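Local coordinates for protein probable ribosomal RNA small subunit methyltransferase (Thermus thermophilus, PDB 3DMH) that transfers a methyl group from S-adenosylmethionine to the N2 atom of a guanine in 16S ribosomal RNA, acting as the methyltransferase RsmC, at residues V259-L265 with Q283-V289; G243-L249 with S270-L275; L37-T41 with V162-G166. All blocks are in the same frame, centred on the assembly; numbering follows the deposited sequence.

Contact 1: V259-L265 with Q283-V289; sequences VGVEDDL and QALHSDV. With SAM (S-adenosylmethionine), chain D.
Strands 257-262 and 283-286, joined through helix 265-277, form a beta-alpha-beta unit of the Rossmann-like methyltransferase domain, and their C-terminal ends carry part of the S-adenosylmethionine pocket. The pairing is parallel: Gly260 N donates to Gln283 O (2.8 Å), Leu285 N to Gly260 O, and Ser287 N to Glu262 O, while the bond from Glu262 N to Leu285 O is weak. On one face of the sheet Val259 CG1 packs on Leu285 CD1 at 3.6 Å. On the other lies His286, whose CG stands anti to its backbone N (chi1 -170°), turning the ring toward the end of the neighbouring strand. There NE2 donates to Asp263 O at 2.8 Å, the oxygen close to the ring plane; the bond is bent, comes from above the carbonyl plane and is shared with Thr74 O. Leu265 CB makes an off-centre CH-pi contact with the ring.

Past the strand ends the cofactor is gripped. The Glu262 carboxylate takes both ribose hydroxyls, OE1 from O3' (2.7 Å) and OE2 from O2' (2.6 Å). Asp288 OD1 accepts from adenine N6 at 2.9 Å and Val289 N donates to N1, so the adenine is read along its edge.

Strand 236-240 flanks Val259 and Val261, helix 265-277 covers Ala284 and His286, and helix 76-84 reaches Asp263 and Asp288. Asp288 OD2 salt-bridges Lys24 and that helix's Arg80, and OD1 also bonds to Tyr8 OH.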
# COMPACT_ATOMS: atom_id res chain seq x y z
N VAL A 259 -4.35 -15.02 -9.46
CA VAL A 259 -3.76 -13.72 -9.76
C VAL A 259 -4.01 -12.85 -8.54
O VAL A 259 -5.16 -12.68 -8.14
CB VAL A 259 -4.41 -13.04 -10.96
CG1 VAL A 259 -3.80 -11.64 -11.19
CG2 VAL A 259 -4.24 -13.89 -12.21
N GLY A 260 -2.94 -12.33 -7.92
CA GLY A 260 -3.07 -11.39 -6.80
C GLY A 260 -2.78 -10.01 -7.35
O GLY A 260 -1.83 -9.84 -8.11
N VAL A 261 -3.63 -9.04 -7.01
CA VAL A 261 -3.36 -7.63 -7.32
C VAL A 261 -3.18 -6.90 -6.01
O VAL A 261 -3.92 -7.11 -5.05
CB VAL A 261 -4.44 -6.95 -8.19
CG1 VAL A 261 -4.40 -7.53 -9.62
CG2 VAL A 261 -5.87 -7.05 -7.63
N GLU A 262 -2.15 -6.05 -5.98
CA GLU A 262 -1.74 -5.41 -4.73
C GLU A 262 -1.08 -4.07 -5.07
O GLU A 262 -0.16 -4.05 -5.92
CB GLU A 262 -0.78 -6.34 -3.98
CG GLU A 262 -0.07 -5.74 -2.79
CD GLU A 262 -1.03 -5.17 -1.76
OE1 GLU A 262 -1.87 -5.93 -1.23
OE2 GLU A 262 -0.93 -3.96 -1.49
N ASP A 263 -1.53 -2.98 -4.45
CA ASP A 263 -1.02 -1.66 -4.82
C ASP A 263 0.34 -1.37 -4.20
O ASP A 263 1.04 -0.47 -4.68
CB ASP A 263 -2.03 -0.61 -4.35
CG ASP A 263 -1.69 0.79 -4.81
OD1 ASP A 263 -1.71 1.04 -6.04
OD2 ASP A 263 -1.46 1.68 -3.93
N ASP A 264 0.66 -2.05 -3.09
CA ASP A 264 1.88 -1.75 -2.35
C ASP A 264 3.04 -2.66 -2.76
O ASP A 264 2.95 -3.86 -2.61
CB ASP A 264 1.63 -1.89 -0.83
CG ASP A 264 2.91 -1.89 -0.04
OD1 ASP A 264 3.73 -1.03 -0.30
OD2 ASP A 264 3.08 -2.79 0.83
N LEU A 265 4.11 -2.07 -3.29
CA LEU A 265 5.28 -2.81 -3.70
C LEU A 265 5.86 -3.73 -2.62
O LEU A 265 6.26 -4.85 -2.92
CB LEU A 265 6.39 -1.87 -4.18
CG LEU A 265 7.68 -2.50 -4.68
CD1 LEU A 265 7.41 -3.41 -5.86
CD2 LEU A 265 8.66 -1.43 -5.06
N GLN A 283 0.44 -15.39 -9.91
CA GLN A 283 0.86 -14.11 -10.44
C GLN A 283 0.69 -13.10 -9.35
O GLN A 283 -0.40 -12.99 -8.78
CB GLN A 283 0.02 -13.72 -11.65
CG GLN A 283 0.19 -14.68 -12.82
CD GLN A 283 -0.56 -14.22 -14.04
OE1 GLN A 283 -0.24 -13.19 -14.63
NE2 GLN A 283 -1.58 -14.97 -14.41
N ALA A 284 1.77 -12.41 -9.03
CA ALA A 284 1.77 -11.43 -7.95
C ALA A 284 1.96 -10.07 -8.59
O ALA A 284 3.10 -9.64 -8.81
CB ALA A 284 2.89 -11.73 -6.96
N LEU A 285 0.85 -9.39 -8.87
CA LEU A 285 0.92 -8.18 -9.67
C LEU A 285 0.89 -6.95 -8.81
O LEU A 285 0.09 -6.85 -7.89
CB LEU A 285 -0.23 -8.12 -10.68
CG LEU A 285 -0.39 -9.36 -11.56
CD1 LEU A 285 -1.53 -9.11 -12.51
CD2 LEU A 285 0.89 -9.62 -12.31
N HIS A 286 1.75 -6.01 -9.17
CA HIS A 286 1.75 -4.70 -8.57
C HIS A 286 0.76 -3.87 -9.39
O HIS A 286 1.02 -3.53 -10.54
CB HIS A 286 3.17 -4.12 -8.61
CG HIS A 286 3.33 -2.86 -7.82
ND1 HIS A 286 4.32 -1.93 -8.05
CD2 HIS A 286 2.62 -2.40 -6.76
CE1 HIS A 286 4.21 -0.94 -7.18
NE2 HIS A 286 3.17 -1.20 -6.39
N SER A 287 -0.37 -3.54 -8.78
CA SER A 287 -1.52 -3.05 -9.52
C SER A 287 -2.41 -2.21 -8.62
O SER A 287 -2.62 -2.56 -7.46
CB SER A 287 -2.35 -4.25 -9.97
OG SER A 287 -3.41 -3.88 -10.83
N ASP A 288 -2.94 -1.12 -9.18
CA ASP A 288 -3.97 -0.33 -8.51
C ASP A 288 -5.30 -0.99 -8.88
O ASP A 288 -5.75 -0.87 -10.01
CB ASP A 288 -3.93 1.12 -9.01
CG ASP A 288 -5.00 2.01 -8.40
OD1 ASP A 288 -5.62 1.59 -7.39
OD2 ASP A 288 -5.20 3.13 -8.91
N VAL A 289 -5.85 -1.76 -7.94
CA VAL A 289 -7.04 -2.60 -8.19
C VAL A 289 -6.73 -3.46 -9.44
O VAL A 289 -5.72 -4.18 -9.45
CB VAL A 289 -8.39 -1.81 -8.24
CG1 VAL A 289 -9.57 -2.76 -8.07
CG2 VAL A 289 -8.46 -0.80 -7.09
N SAM D . -5.38 -10.24 1.35
CA SAM D . -4.42 -9.94 2.46
C SAM D . -4.87 -10.67 3.71
O SAM D . -6.00 -11.16 3.68
OXT SAM D . -4.11 -10.72 4.70
CB SAM D . -4.38 -8.44 2.77
CG SAM D . -5.72 -7.81 3.19
SD SAM D . -5.51 -6.06 3.64
CE SAM D . -6.97 -5.78 4.69
C5' SAM D . -5.99 -5.11 2.17
C4' SAM D . -4.90 -5.09 1.11
O4' SAM D . -5.39 -4.23 0.09
C3' SAM D . -3.55 -4.54 1.58
O3' SAM D . -2.49 -5.45 1.32
C2' SAM D . -3.41 -3.23 0.80
O2' SAM D . -2.08 -2.83 0.52
C1' SAM D . -4.25 -3.59 -0.43
N9 SAM D . -4.62 -2.41 -1.18
C8 SAM D . -4.88 -1.12 -0.72
N7 SAM D . -5.22 -0.33 -1.77
C5 SAM D . -5.17 -1.12 -2.91
C6 SAM D . -5.37 -0.86 -4.27
N6 SAM D . -5.68 0.37 -4.71
N1 SAM D . -5.24 -1.91 -5.15
C2 SAM D . -4.89 -3.17 -4.73
N3 SAM D . -4.62 -3.44 -3.39
C4 SAM D . -4.78 -2.42 -2.52

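Contact 2: G243-L249 with S270-L275; sequences GYGALTL and SLQKGL. With SAM (S-adenosylmethionine), chain D.
The turn at Gly243-Gly245 brings Tyr244 CA within 4.1 Å of Leu271 CA, and the chain then enters helix 248-253, where Leu249 CA lies 6.6 Å from Leu275 CA on helix 265-277. Gly243 and Gly245 both have positive phi, the CA of the first lying against the cofactor and that of the second against Leu271 CD1.

Leu271 carries much of the contact. Its CG is anti to the backbone N (chi1 174°), which sends CD1 among Gly245 CA, the Thr248 side chain and Leu249. Leu271 CD1 is 3.6 Å from Leu249 CD1, the two leucines running antiparallel alongside one another, while Leu271 CB rests 3.5 Å from Gly243 O. Leu249 divides its branches: CD1 also touches Leu275 CD2 at 3.7 Å, and CD2 lies against the backbone of Gly274. At the other end Tyr244 CB meets Ser270 CB at 3.7 Å, whereas the Tyr244 ring leads away to Phe200 and His202.

The turn follows strand 236-240 and, as in other Rossmann-like methyltransferases, is the glycine-rich loop beside the cofactor; Gly243 CA lies 3.5 Å from SAM O3'. The side-chain hydroxyls find partners outside the two segments: Thr248 OG1 with Asp239, Tyr244 OH with Ser208 O, and Ser270 OG with Leu203 N and with Ala266 O, one turn back in its own helix. The loop is therefore held against helix 265-277 by shape and apolar contact.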
# COMPACT_ATOMS: atom_id res chain seq x y z
N GLY A 243 -1.91 -8.63 -0.47
CA GLY A 243 -0.98 -8.57 0.66
C GLY A 243 0.17 -9.55 0.53
O GLY A 243 0.61 -9.82 -0.59
N TYR A 244 0.67 -10.08 1.66
CA TYR A 244 1.74 -11.11 1.58
C TYR A 244 1.21 -12.53 1.27
O TYR A 244 1.96 -13.49 1.23
CB TYR A 244 2.61 -11.13 2.84
CG TYR A 244 1.84 -11.42 4.09
CD1 TYR A 244 1.36 -12.71 4.37
CD2 TYR A 244 1.60 -10.41 5.01
CE1 TYR A 244 0.66 -12.96 5.54
CE2 TYR A 244 0.91 -10.66 6.19
CZ TYR A 244 0.43 -11.92 6.43
OH TYR A 244 -0.27 -12.14 7.58
N GLY A 245 -0.10 -12.64 1.04
CA GLY A 245 -0.67 -13.88 0.54
C GLY A 245 -1.48 -14.77 1.45
O GLY A 245 -1.61 -15.96 1.17
N ALA A 246 -2.09 -14.19 2.50
CA ALA A 246 -2.91 -15.01 3.41
C ALA A 246 -4.02 -15.78 2.69
O ALA A 246 -4.31 -16.92 3.04
CB ALA A 246 -3.49 -14.17 4.55
N LEU A 247 -4.63 -15.16 1.68
CA LEU A 247 -5.63 -15.87 0.83
C LEU A 247 -4.97 -16.54 -0.37
O LEU A 247 -5.36 -17.64 -0.78
CB LEU A 247 -6.72 -14.91 0.34
CG LEU A 247 -7.46 -14.11 1.42
CD1 LEU A 247 -8.50 -13.18 0.81
CD2 LEU A 247 -8.13 -15.03 2.45
N THR A 248 -3.98 -15.86 -0.94
CA THR A 248 -3.34 -16.28 -2.18
C THR A 248 -2.66 -17.65 -2.07
O THR A 248 -2.84 -18.50 -2.93
CB THR A 248 -2.26 -15.27 -2.60
OG1 THR A 248 -2.71 -13.92 -2.33
CG2 THR A 248 -1.86 -15.48 -4.08
N LEU A 249 -1.87 -17.83 -1.02
CA LEU A 249 -1.10 -19.08 -0.89
C LEU A 249 -1.99 -20.30 -0.71
O LEU A 249 -1.84 -21.27 -1.46
CB LEU A 249 -0.02 -18.98 0.22
CG LEU A 249 1.38 -18.54 -0.26
CD1 LEU A 249 1.41 -17.09 -0.72
CD2 LEU A 249 2.41 -18.76 0.85
N SER A 270 6.66 -9.28 -0.86
CA SER A 270 6.37 -10.25 0.21
C SER A 270 5.64 -11.48 -0.30
O SER A 270 6.04 -12.61 -0.01
CB SER A 270 5.57 -9.58 1.32
OG SER A 270 6.31 -8.51 1.89
N LEU A 271 4.57 -11.25 -1.08
CA LEU A 271 3.86 -12.35 -1.71
C LEU A 271 4.79 -13.20 -2.58
O LEU A 271 4.72 -14.43 -2.55
CB LEU A 271 2.70 -11.81 -2.54
CG LEU A 271 1.91 -12.82 -3.39
CD1 LEU A 271 1.33 -13.95 -2.51
CD2 LEU A 271 0.80 -12.10 -4.16
N GLN A 272 5.64 -12.55 -3.38
CA GLN A 272 6.54 -13.29 -4.26
C GLN A 272 7.47 -14.21 -3.47
O GLN A 272 7.69 -15.37 -3.86
CB GLN A 272 7.32 -12.32 -5.16
CG GLN A 272 6.43 -11.72 -6.25
CD GLN A 272 7.08 -10.60 -7.04
OE1 GLN A 272 8.08 -10.01 -6.62
NE2 GLN A 272 6.51 -10.29 -8.19
N LYS A 273 8.01 -13.70 -2.36
CA LYS A 273 8.93 -14.51 -1.54
C LYS A 273 8.17 -15.66 -0.88
O LYS A 273 8.68 -16.78 -0.83
CB LYS A 273 9.64 -13.66 -0.48
CG LYS A 273 10.69 -14.45 0.35
CD LYS A 273 11.59 -13.53 1.14
CE LYS A 273 12.55 -14.32 2.05
NZ LYS A 273 13.51 -13.42 2.75
N GLY A 274 6.95 -15.39 -0.41
CA GLY A 274 6.14 -16.45 0.20
C GLY A 274 5.78 -17.56 -0.78
O GLY A 274 5.88 -18.74 -0.45
N LEU A 275 5.37 -17.19 -2.00
CA LEU A 275 5.07 -18.21 -3.04
C LEU A 275 6.28 -19.10 -3.31
O LEU A 275 6.16 -20.35 -3.39
CB LEU A 275 4.62 -17.54 -4.35
CG LEU A 275 3.24 -16.87 -4.30
CD1 LEU A 275 3.07 -15.89 -5.45
CD2 LEU A 275 2.10 -17.92 -4.24
N SAM D . -5.38 -10.24 1.35
CA SAM D . -4.42 -9.94 2.46
C SAM D . -4.87 -10.67 3.71
O SAM D . -6.00 -11.16 3.68
OXT SAM D . -4.11 -10.72 4.70
CB SAM D . -4.38 -8.44 2.77
CG SAM D . -5.72 -7.81 3.19
SD SAM D . -5.51 -6.06 3.64
CE SAM D . -6.97 -5.78 4.69
C5' SAM D . -5.99 -5.11 2.17
C4' SAM D . -4.90 -5.09 1.11
O4' SAM D . -5.39 -4.23 0.09
C3' SAM D . -3.55 -4.54 1.58
O3' SAM D . -2.49 -5.45 1.32
C2' SAM D . -3.41 -3.23 0.80
O2' SAM D . -2.08 -2.83 0.52
C1' SAM D . -4.25 -3.59 -0.43
N9 SAM D . -4.62 -2.41 -1.18
C8 SAM D . -4.88 -1.12 -0.72
N7 SAM D . -5.22 -0.33 -1.77
C5 SAM D . -5.17 -1.12 -2.91
C6 SAM D . -5.37 -0.86 -4.27
N6 SAM D . -5.68 0.37 -4.71
N1 SAM D . -5.24 -1.91 -5.15
C2 SAM D . -4.89 -3.17 -4.73
N3 SAM D . -4.62 -3.44 -3.39
C4 SAM D . -4.78 -2.42 -2.52

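Contact 3: L37-T41 with V162-G166; sequences LLQKT and VRREG
Arg163 lies along residues 37-41 of helix 33-41, starting with CB, which sits 3.3 Å from Thr41 OG1. The next atom, CG, touches both that oxygen and, at 3.6 Å, Leu37 CD1, which lie roughly at right angles as seen from it. Bends at chi2 (70°) and chi3 (57°) then fold the chain back over Thr41, and NE donates to Val162 O of its own strand at 3.2 Å, with the oxygen in the guanidinium plane. Thr41 OG1 stands over one face of the guanidinium, offset toward its rim, while giving its own proton to Leu37 O (2.7 Å). Val162 and Arg163 together oppose Val170 of strand 168-174, a classic beta bulge in the edge strand 159-165 of the seven-stranded mixed sheet that helix 33-41 packs on. At the tip, NH1 comes within 3.3 Å of Lys40 O. NH2 donates to a water at 2.6 Å and more weakly to a second, both at the guanidinium edge; the second leads on to Thr41 O, and the first may also donate to Lys40 O. Flanking the arginine, Thr41 CG2 meets Val162 CG2 at 3.6 Å, and Leu37 CD1 reaches Glu165 CB, whose carboxylate is linked to Lys40 NZ through another water.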
# COMPACT_ATOMS: atom_id res chain seq x y z
N LEU A 37 2.17 20.69 4.84
CA LEU A 37 3.13 21.48 5.62
C LEU A 37 4.51 21.40 4.97
O LEU A 37 5.23 22.40 4.90
CB LEU A 37 3.17 21.04 7.08
CG LEU A 37 3.79 22.04 8.06
CD1 LEU A 37 3.00 23.35 8.09
CD2 LEU A 37 3.83 21.41 9.43
N LEU A 38 4.88 20.22 4.47
CA LEU A 38 6.11 20.12 3.67
C LEU A 38 6.13 21.08 2.49
O LEU A 38 7.14 21.74 2.24
CB LEU A 38 6.28 18.70 3.13
CG LEU A 38 7.00 17.69 3.98
CD1 LEU A 38 6.92 16.35 3.25
CD2 LEU A 38 8.48 18.10 4.21
N GLN A 39 5.04 21.12 1.72
CA GLN A 39 5.03 21.91 0.50
C GLN A 39 5.23 23.40 0.83
O GLN A 39 5.84 24.14 0.06
CB GLN A 39 3.73 21.68 -0.29
CG GLN A 39 3.67 22.36 -1.66
CD GLN A 39 3.26 23.85 -1.60
OE1 GLN A 39 3.55 24.61 -2.53
NE2 GLN A 39 2.59 24.26 -0.53
N LYS A 40 4.72 23.83 1.99
CA LYS A 40 4.93 25.21 2.46
C LYS A 40 6.33 25.50 2.98
O LYS A 40 6.67 26.66 3.19
CB LYS A 40 3.91 25.57 3.55
CG LYS A 40 2.50 25.62 3.04
CD LYS A 40 1.54 25.88 4.16
CE LYS A 40 0.14 26.11 3.61
NZ LYS A 40 -0.71 26.78 4.63
N THR A 41 7.14 24.46 3.17
CA THR A 41 8.40 24.56 3.93
C THR A 41 9.65 24.28 3.09
O THR A 41 10.67 24.96 3.25
CB THR A 41 8.38 23.63 5.17
OG1 THR A 41 7.21 23.91 5.96
CG2 THR A 41 9.62 23.83 6.05
N VAL A 162 11.35 23.36 11.75
CA VAL A 162 11.30 24.55 10.92
C VAL A 162 9.88 24.98 10.50
O VAL A 162 9.72 25.99 9.82
CB VAL A 162 12.23 24.43 9.67
CG1 VAL A 162 13.71 24.39 10.10
CG2 VAL A 162 11.86 23.20 8.85
N ARG A 163 8.86 24.21 10.91
CA ARG A 163 7.46 24.61 10.69
C ARG A 163 6.52 23.84 11.62
O ARG A 163 6.75 22.66 11.91
CB ARG A 163 7.04 24.44 9.22
CG ARG A 163 5.92 25.37 8.75
CD ARG A 163 6.33 26.84 8.64
NE ARG A 163 7.48 27.02 7.75
CZ ARG A 163 7.44 27.62 6.56
NH1 ARG A 163 6.29 28.12 6.09
NH2 ARG A 163 8.55 27.72 5.85
N ARG A 164 5.49 24.53 12.10
CA ARG A 164 4.53 23.98 13.06
C ARG A 164 3.14 24.43 12.64
O ARG A 164 2.93 25.58 12.26
CB ARG A 164 4.84 24.47 14.49
CG ARG A 164 6.09 23.83 15.16
CD ARG A 164 6.43 24.44 16.55
NE ARG A 164 7.60 23.83 17.21
CZ ARG A 164 8.81 24.38 17.28
NH1 ARG A 164 9.05 25.57 16.74
NH2 ARG A 164 9.81 23.75 17.90
N GLU A 165 2.18 23.50 12.67
CA GLU A 165 0.78 23.82 12.41
C GLU A 165 -0.04 22.78 13.15
O GLU A 165 -0.11 21.63 12.72
CB GLU A 165 0.47 23.80 10.90
CG GLU A 165 -1.00 24.10 10.55
CD GLU A 165 -1.36 25.56 10.73
OE1 GLU A 165 -0.58 26.42 10.28
OE2 GLU A 165 -2.43 25.85 11.32
N GLY A 166 -0.63 23.18 14.27
CA GLY A 166 -1.34 22.22 15.11
C GLY A 166 -0.39 21.14 15.60
O GLY A 166 0.67 21.47 16.15
O HOH W 1 8.79 29.11 3.67
O HOH W 2 0.65 26.26 7.44
O HOH W 3 11.71 26.58 5.41

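How the contacts relate
Contacts 1 and 2 belong to one Rossmann-like domain and touch each other: Gly243 N probably donates to Glu262 OE1, and Leu271 packs on Ala284. Helix 265-277 serves both, linking the paired strands of contact 1 and backing the glycine loop of contact 2, and both reach the same cofactor. Contact 2 is wholly buried and apolar, whereas contact 1 is partly buried and held by backbone pairing, its carboxylates being turned to the cofactor and to residues outside. Contact 3 lies in the other seven-stranded sheet, which has the same strand order, its centre about 34 Å from that of contact 1. It sits at the edge, away from the annotated sites, and mixes aliphatic packing with water-bridged charges.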